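Local coordinates for putative glutaryl-CoA dehydrogenase (Thermus thermophilus, PDB 2EBA), which is a flavoprotein of the acyl-CoA dehydrogenase family that binds flavin-adenine dinucleotide and assembles from four chains, at residues I48-F51 with A52-F56; R90-V93 with S94-S98. All coordinates share one frame; numbering follows the deposited sequence.

Followed from the N terminus, the chain meets contact 1 in the short helix 48-54 and the turn that ends it, and contact 2 later, in the longer helix 87-107. Each is local, formed within one continuous run of residues. The two therefore stand in series, neither nesting nor crossing, and contact 1 alone includes a turn that closes a helix. In space their centres lie about 12 Å apart, and side chains join them: Ile48 CG1 meets Phe92 CZ at 3.6 Å, while Phe51 CD2 packs on Val93 CG2 at 3.9 Å. Helix 48-54 is thus laid against helix 87-107 within the N-terminal domain of the family.

Contact 1 (I48-F51 with A52-F56); sequences IPRF and AELGF
Phe51 and Phe56 meet through apolar contacts where helix 48-54 gives way to its closing turn. Phe51 CD1 approaches Phe56 CD2 at 3.5 Å. The ring centroids are 5.6 Å apart, and the planes, inclined by 35°, make an oblique pairing of two buried rings. Phe51 reaches this position with CG anti to its own carbonyl carbon (chi1 -63°), which swings the ring back beside the backbone N. On one face of the Phe56 ring, off-centre toward the rim, sits Leu54 CB. Helix 72-85 adds to the pair, Leu82 touching Phe51 and Ile78 touching Phe56.

The charged interaction lies between Arg50 and Glu53. Arg50 NH1 forms a salt bridge of 2.9 Å with Glu53 OE1, although as a hydrogen bond it is bent and weak. Bends at chi2 and chi3 fold the arginine chain toward the glutamate, and NE has a second acidic partner in Glu29, so the guanidinium also ties this helix to helix 13-29.

Backbone hydrogen bonds complete the account. Ala52 N to Ile48 O (3.0 Å) and Glu53 N to Pro49 O (2.9 Å) are regular helical links. At the end the pattern changes: Phe56 N reaches back to Phe51 O at 2.9 Å, and Gly55 N donates to Ala52 O at 2.9 Å. Phe51 O also receives a weak bond from Leu54 N. Gly55 adopts a positive phi of 80°, which favours glycine and turns Phe56 back against Phe51. The bonds Phe56 N to Phe51 O and Gly55 N to Ala52 O, with that phi, make the Schellman motif ending the helix, and Phe51 meeting Phe56 is its common apolar companion, between the residue after the glycine and one in the last turn.

Contact 2 (R90-V93 with S94-S98); sequences RSFV and SVQSS
Consecutive i to i+4 hydrogen bonds carry the backbone from Arg90-Val93 into Ser94-Ser98, with Val95 N to Ser91 O at 2.9 Å and Gln96 N to Phe92 O at 3.0 Å both close to straight, before the helix widens into a pi-type turn at 95-98. Arg90 NH1 donates to Ser94 OG at 2.7 Å, with the hydroxyl lying near the guanidinium plane, at its edge. Ser94 OG in turn donates to Arg90 O at 3.0 Å, approaching from above the carbonyl plane, whereas Ser94 N lies in that plane at 2.9 Å. Ser94 OG thus links the side chain of Arg90 to the carbonyl of the same arginine. Arg90 doubles over at chi2 and chi3, so that NH1 comes forward along the helix to Ser94 on the next turn; Glu83 and Tyr364 hold NE and NH2, which should fix the rotation of the guanidinium.

Ser97 repeats the theme one turn on. Ser97 OG, set beside its backbone N (chi1 -57°), donates to Val93 O at 2.8 Å, while Ser97 N, at 2.9 Å, reaches the same oxygen from the opposite face of the carbonyl plane. Gly58 N supplies a further bond to this hydroxyl. Gln96 uses its amide to bridge Leu120 O and Gly127 N.

Val95 brings its side chain to about 5 Å from a bound flavin-adenine dinucleotide. Serine hydroxyl bonds to the carbonyl four residues earlier are common within helices; Ser94 and Ser97 make them on helix 87-107, a buried helix of the acyl-CoA dehydrogenase N-terminal domain that passes close to the flavin.

Contact 1 (I48-F51 with A52-F56)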
loop_
_atom_site.group_PDB
_atom_site.type_symbol
_atom_site.label_atom_id
_atom_site.label_comp_id
_atom_site.label_asym_id
_atom_site.label_seq_id
_atom_site.Cartn_x
_atom_site.Cartn_y
_atom_site.Cartn_z
ATOM N N ILE A 48 5.148 39.030 8.732
ATOM C CA ILE A 48 3.927 39.084 9.514
ATOM C C ILE A 48 3.159 40.390 9.205
ATOM O O ILE A 48 1.940 40.371 9.020
ATOM C CB ILE A 48 4.248 39.012 10.990
ATOM C CG1 ILE A 48 4.901 37.661 11.266
ATOM C CG2 ILE A 48 3.007 39.237 11.821
ATOM C CD1 ILE A 48 5.524 37.555 12.597
ATOM N N PRO A 49 3.866 41.524 9.171
ATOM C CA PRO A 49 3.103 42.732 8.856
ATOM C C PRO A 49 2.545 42.640 7.431
ATOM O O PRO A 49 1.447 43.168 7.162
ATOM C CB PRO A 49 4.132 43.879 9.013
ATOM C CG PRO A 49 5.418 43.182 9.486
ATOM C CD PRO A 49 5.024 41.857 10.023
ATOM N N ARG A 50 3.244 41.967 6.524
ATOM C CA ARG A 50 2.756 41.836 5.144
ATOM C C ARG A 50 1.469 40.974 5.154
ATOM O O ARG A 50 0.519 41.295 4.459
ATOM C CB ARG A 50 3.779 41.163 4.226
ATOM C CG ARG A 50 5.035 42.006 4.076
ATOM C CD ARG A 50 4.761 43.383 3.486
ATOM N NE ARG A 50 4.465 43.271 2.067
ATOM C CZ ARG A 50 3.256 43.422 1.535
ATOM N NH1 ARG A 50 2.200 43.695 2.318
ATOM N NH2 ARG A 50 3.088 43.282 0.226
ATOM N N PHE A 51 1.447 39.877 5.920
ATOM C CA PHE A 51 0.252 39.008 5.980
ATOM C C PHE A 51 -0.903 39.814 6.537
ATOM O O PHE A 51 -2.032 39.658 6.096
ATOM C CB PHE A 51 0.434 37.819 6.918
ATOM C CG PHE A 51 1.505 36.863 6.515
ATOM C CD1 PHE A 51 2.006 36.819 5.222
ATOM C CD2 PHE A 51 2.009 35.979 7.450
ATOM C CE1 PHE A 51 3.004 35.904 4.896
ATOM C CE2 PHE A 51 2.990 35.064 7.119
ATOM C CZ PHE A 51 3.486 35.031 5.856
ATOM N N ALA A 52 -0.608 40.628 7.551
ATOM C CA ALA A 52 -1.630 41.455 8.194
ATOM C C ALA A 52 -2.230 42.370 7.139
ATOM O O ALA A 52 -3.444 42.462 6.991
ATOM C CB ALA A 52 -1.010 42.269 9.313
ATOM N N GLU A 53 -1.359 43.024 6.383
ATOM C CA GLU A 53 -1.796 43.921 5.323
ATOM C C GLU A 53 -2.624 43.247 4.232
ATOM O O GLU A 53 -3.473 43.884 3.603
ATOM C CB GLU A 53 -0.582 44.595 4.698
ATOM C CG GLU A 53 -0.188 45.855 5.404
ATOM C CD GLU A 53 1.310 46.054 5.436
ATOM O OE1 GLU A 53 1.978 45.746 4.425
ATOM O OE2 GLU A 53 1.821 46.526 6.473
ATOM N N LEU A 54 -2.378 41.967 4.000
ATOM C CA LEU A 54 -3.135 41.245 2.983
ATOM C C LEU A 54 -4.395 40.638 3.555
ATOM O O LEU A 54 -5.211 40.083 2.817
ATOM C CB LEU A 54 -2.287 40.149 2.336
ATOM C CG LEU A 54 -1.331 40.682 1.274
ATOM C CD1 LEU A 54 -0.091 41.303 1.898
ATOM C CD2 LEU A 54 -0.954 39.539 0.381
ATOM N N GLY A 55 -4.554 40.755 4.871
ATOM C CA GLY A 55 -5.732 40.215 5.529
ATOM C C GLY A 55 -5.684 38.729 5.777
ATOM O O GLY A 55 -6.728 38.098 5.947
ATOM N N PHE A 56 -4.475 38.179 5.814
ATOM C CA PHE A 56 -4.245 36.769 6.061
ATOM C C PHE A 56 -4.487 36.413 7.493
ATOM O O PHE A 56 -4.571 35.234 7.837
ATOM C CB PHE A 56 -2.803 36.400 5.803
ATOM C CG PHE A 56 -2.454 36.289 4.374
ATOM C CD1 PHE A 56 -3.399 36.521 3.382
ATOM C CD2 PHE A 56 -1.160 35.914 4.009
ATOM C CE1 PHE A 56 -3.072 36.375 2.060
ATOM C CE2 PHE A 56 -0.812 35.764 2.664
ATOM C CZ PHE A 56 -1.766 35.992 1.693
#

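Contact 2 (R90-V93 with S94-S98)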
loop_
_atom_site.group_PDB
_atom_site.type_symbol
_atom_site.label_atom_id
_atom_site.label_comp_id
_atom_site.label_asym_id
_atom_site.label_seq_id
_atom_site.Cartn_x
_atom_site.Cartn_y
_atom_site.Cartn_z
ATOM N N ARG A 90 2.417 28.863 6.545
ATOM C CA ARG A 90 0.992 28.583 6.733
ATOM C C ARG A 90 0.686 28.370 8.218
ATOM O O ARG A 90 -0.366 28.769 8.720
ATOM C CB ARG A 90 0.598 27.341 5.919
ATOM C CG ARG A 90 -0.910 27.101 5.740
ATOM C CD ARG A 90 -1.518 26.331 6.911
ATOM N NE ARG A 90 -0.848 25.051 7.101
ATOM C CZ ARG A 90 -0.555 24.518 8.282
ATOM N NH1 ARG A 90 -0.873 25.150 9.404
ATOM N NH2 ARG A 90 0.084 23.355 8.342
ATOM N N SER A 91 1.637 27.743 8.912
ATOM C CA SER A 91 1.517 27.463 10.338
ATOM C C SER A 91 1.313 28.736 11.139
ATOM O O SER A 91 0.467 28.786 12.028
ATOM C CB SER A 91 2.774 26.747 10.841
ATOM O OG SER A 91 2.879 25.457 10.265
ATOM N N PHE A 92 2.097 29.763 10.834
ATOM C CA PHE A 92 1.958 31.016 11.548
ATOM C C PHE A 92 0.527 31.531 11.419
ATOM O O PHE A 92 -0.102 31.889 12.411
ATOM C CB PHE A 92 2.946 32.069 11.022
ATOM C CG PHE A 92 2.796 33.416 11.684
ATOM C CD1 PHE A 92 1.919 34.374 11.176
ATOM C CD2 PHE A 92 3.472 33.693 12.868
ATOM C CE1 PHE A 92 1.712 35.583 11.841
ATOM C CE2 PHE A 92 3.275 34.903 13.549
ATOM C CZ PHE A 92 2.389 35.850 13.034
ATOM N N VAL A 93 0.007 31.567 10.195
ATOM C CA VAL A 93 -1.347 32.053 9.980
ATOM C C VAL A 93 -2.405 31.178 10.642
ATOM O O VAL A 93 -3.423 31.697 11.124
ATOM C CB VAL A 93 -1.662 32.190 8.488
ATOM C CG1 VAL A 93 -3.098 32.662 8.303
ATOM C CG2 VAL A 93 -0.695 33.166 7.864
ATOM N N SER A 94 -2.172 29.864 10.675
ATOM C CA SER A 94 -3.129 28.948 11.307
ATOM C C SER A 94 -3.217 29.221 12.800
ATOM O O SER A 94 -4.307 29.299 13.359
ATOM C CB SER A 94 -2.715 27.493 11.099
ATOM O OG SER A 94 -2.675 27.173 9.730
ATOM N N VAL A 95 -2.055 29.349 13.431
ATOM C CA VAL A 95 -1.958 29.622 14.852
ATOM C C VAL A 95 -2.637 30.943 15.198
ATOM O O VAL A 95 -3.541 30.980 16.022
ATOM C CB VAL A 95 -0.484 29.680 15.278
ATOM C CG1 VAL A 95 -0.370 30.036 16.755
ATOM C CG2 VAL A 95 0.165 28.349 14.996
ATOM N N GLN A 96 -2.207 32.011 14.538
ATOM C CA GLN A 96 -2.734 33.359 14.750
ATOM C C GLN A 96 -4.226 33.448 14.509
ATOM O O GLN A 96 -4.965 34.084 15.266
ATOM C CB GLN A 96 -2.039 34.348 13.802
ATOM C CG GLN A 96 -2.404 35.811 14.047
ATOM C CD GLN A 96 -1.520 36.464 15.094
ATOM O OE1 GLN A 96 -0.912 35.787 15.923
ATOM N NE2 GLN A 96 -1.448 37.787 15.061
ATOM N N SER A 97 -4.672 32.804 13.439
ATOM C CA SER A 97 -6.062 32.826 13.062
ATOM C C SER A 97 -6.951 31.849 13.820
ATOM O O SER A 97 -7.909 32.268 14.461
ATOM C CB SER A 97 -6.214 32.563 11.564
ATOM O OG SER A 97 -5.484 33.506 10.811
ATOM N N SER A 98 -6.645 30.558 13.757
ATOM C CA SER A 98 -7.534 29.565 14.379
ATOM C C SER A 98 -7.217 29.087 15.792
ATOM O O SER A 98 -8.083 28.498 16.441
ATOM C CB SER A 98 -7.660 28.347 13.456
ATOM O OG SER A 98 -8.094 28.731 12.155
#